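Local coordinates for peptide ABC transporter, peptide-binding protein (Thermus thermophilus, PDB 2D5W) that binds oligopeptides and probably delivers them to an ABC transporter for uptake, as a family 5 solute-binding protein, at residues R328-H333 / E378-E383. Residues are numbered along the deposited sequence; the frame is centred on the assembly and turned at random.
Sequences RQAILH and EALLAE
Ala330 sets its methyl against both Leu380 and Leu381, where helix 325-333 packs on helix 374-383. Its CB lies 3.8 Å from CB of Leu380 and equally close to the branch carbon CG of Leu381, with CD2 of Leu381 4.0 Å away. Leu380 is the main side chain from the other segment and sets off toward 328-333. Its CG stands beside its own backbone N, anti to the carbonyl carbon (chi1 -76°), and from there CD1 passes the Ala330 methyl and reaches the backbone, 3.7 Å from N of Ala330. CD1 of Leu380 also touches CB of Gln329 at 4.1 Å and, one turn along from Gln329, the imidazole of His333. It comes to that ring at an edge, near the ring plane, and approaches CD2 of His333 to 4.1 Å; the two side chains cross at about a right angle. Leu381 leaves its backbone at a slant and brings its branched end back to the alanine. With only a methyl in the interface at Ala330, the axes come within 8.6 Å, running nearly antiparallel at 153°. ND1 of His333 is hydrogen-bonded to the carbonyl O of Glu371, and Tyr370 packs edge-to-face on its ring; this links helix 325-333 to the residues leading into helix 374-383. NE2 of Gln329 makes weak hydrogen bonds to Glu540 O and Tyr370 OH. The two helices neighbour each other about 31 Å from the centre of the chain. No hydrogen bond joins 328-333 to 378-383, and nearly all the touching atoms are carbon, CD1 of Leu380 against the backbone N of Ala330 being the exception. The contact therefore rests on van der Waals packing and burial of hydrocarbon, over a modest 196 Å².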
loop_
_atom_site.group_PDB
_atom_site.type_symbol
_atom_site.label_atom_id
_atom_site.label_comp_id
_atom_site.label_asym_id
_atom_site.label_seq_id
_atom_site.Cartn_x
_atom_site.Cartn_y
_atom_site.Cartn_z
ATOM N N ARG A 328 20.293 14.787 -4.482
ATOM C CA ARG A 328 19.658 13.483 -4.578
ATOM C C ARG A 328 20.427 12.584 -5.544
ATOM O O ARG A 328 20.587 11.385 -5.297
ATOM C CB ARG A 328 18.191 13.663 -4.984
ATOM C CG ARG A 328 17.457 14.597 -4.017
ATOM C CD ARG A 328 15.951 14.579 -4.196
ATOM N NE ARG A 328 15.499 15.099 -5.484
ATOM C CZ ARG A 328 15.194 16.369 -5.731
ATOM N NH1 ARG A 328 14.785 16.724 -6.942
ATOM N NH2 ARG A 328 15.295 17.287 -4.780
ATOM N N GLN A 329 20.925 13.167 -6.630
ATOM C CA GLN A 329 21.714 12.415 -7.598
ATOM C C GLN A 329 23.026 11.974 -6.941
ATOM O O GLN A 329 23.484 10.849 -7.144
ATOM C CB GLN A 329 22.016 13.279 -8.823
ATOM C CG GLN A 329 20.779 13.747 -9.569
ATOM C CD GLN A 329 21.113 14.686 -10.709
ATOM O OE1 GLN A 329 22.071 15.451 -10.629
ATOM N NE2 GLN A 329 20.316 14.644 -11.767
ATOM N N ALA A 330 23.624 12.860 -6.145
ATOM C CA ALA A 330 24.876 12.546 -5.463
ATOM C C ALA A 330 24.684 11.362 -4.525
ATOM O O ALA A 330 25.485 10.427 -4.516
ATOM C CB ALA A 330 25.365 13.762 -4.678
ATOM N N ILE A 331 23.622 11.404 -3.728
ATOM C CA ILE A 331 23.361 10.316 -2.801
ATOM C C ILE A 331 23.178 8.998 -3.547
ATOM O O ILE A 331 23.742 7.978 -3.151
ATOM C CB ILE A 331 22.111 10.601 -1.931
ATOM C CG1 ILE A 331 22.391 11.783 -0.994
ATOM C CG2 ILE A 331 21.743 9.359 -1.114
ATOM C CD1 ILE A 331 21.172 12.264 -0.220
ATOM N N LEU A 332 22.413 9.013 -4.637
ATOM C CA LEU A 332 22.187 7.775 -5.377
ATOM C C LEU A 332 23.483 7.204 -5.950
ATOM O O LEU A 332 23.673 5.985 -5.965
ATOM C CB LEU A 332 21.149 7.984 -6.488
ATOM C CG LEU A 332 20.610 6.693 -7.126
ATOM C CD1 LEU A 332 20.090 5.750 -6.042
ATOM C CD2 LEU A 332 19.507 7.024 -8.122
ATOM N N HIS A 333 24.372 8.076 -6.425
ATOM C CA HIS A 333 25.657 7.623 -6.964
ATOM C C HIS A 333 26.500 6.981 -5.861
ATOM O O HIS A 333 27.424 6.213 -6.143
ATOM C CB HIS A 333 26.454 8.792 -7.565
ATOM C CG HIS A 333 26.084 9.129 -8.978
ATOM N ND1 HIS A 333 26.106 8.203 -9.998
ATOM C CD2 HIS A 333 25.740 10.308 -9.549
ATOM C CE1 HIS A 333 25.793 8.798 -11.138
ATOM N NE2 HIS A 333 25.569 10.076 -10.891
ATOM N N GLU A 378 30.975 12.925 -5.014
ATOM C CA GLU A 378 31.845 13.931 -4.413
ATOM C C GLU A 378 31.850 15.239 -5.204
ATOM O O GLU A 378 31.797 16.327 -4.624
ATOM C CB GLU A 378 33.271 13.384 -4.306
ATOM C CG GLU A 378 34.280 14.357 -3.715
ATOM C CD GLU A 378 35.670 13.754 -3.603
ATOM O OE1 GLU A 378 36.589 14.456 -3.133
ATOM O OE2 GLU A 378 35.841 12.575 -3.983
ATOM N N ALA A 379 31.914 15.129 -6.528
ATOM C CA ALA A 379 31.929 16.304 -7.394
ATOM C C ALA A 379 30.634 17.108 -7.276
ATOM O O ALA A 379 30.661 18.335 -7.201
ATOM C CB ALA A 379 32.152 15.882 -8.840
ATOM N N LEU A 380 29.499 16.411 -7.264
ATOM C CA LEU A 380 28.203 17.073 -7.150
ATOM C C LEU A 380 28.078 17.825 -5.832
ATOM O O LEU A 380 27.626 18.968 -5.799
ATOM C CB LEU A 380 27.075 16.045 -7.263
ATOM C CG LEU A 380 26.784 15.541 -8.677
ATOM C CD1 LEU A 380 25.979 14.252 -8.619
ATOM C CD2 LEU A 380 26.040 16.617 -9.454
ATOM N N LEU A 381 28.486 17.182 -4.744
ATOM C CA LEU A 381 28.402 17.808 -3.433
ATOM C C LEU A 381 29.364 18.986 -3.301
ATOM O O LEU A 381 29.040 19.990 -2.671
ATOM C CB LEU A 381 28.664 16.766 -2.344
ATOM C CG LEU A 381 27.587 15.674 -2.278
ATOM C CD1 LEU A 381 28.073 14.526 -1.419
ATOM C CD2 LEU A 381 26.290 16.256 -1.732
ATOM N N ALA A 382 30.542 18.869 -3.905
ATOM C CA ALA A 382 31.525 19.946 -3.848
ATOM C C ALA A 382 30.986 21.183 -4.559
ATOM O O ALA A 382 31.209 22.312 -4.121
ATOM C CB ALA A 382 32.827 19.501 -4.492
ATOM N N GLU A 383 30.269 20.962 -5.656
ATOM C CA GLU A 383 29.699 22.057 -6.430
ATOM C C GLU A 383 28.711 22.870 -5.599
ATOM O O GLU A 383 28.454 24.036 -5.896
ATOM C CB GLU A 383 29.000 21.505 -7.676
ATOM C CG GLU A 383 28.453 22.569 -8.616
ATOM C CD GLU A 383 27.810 21.972 -9.855
ATOM O OE1 GLU A 383 27.322 22.747 -10.705
ATOM O OE2 GLU A 383 27.792 20.729 -9.979
#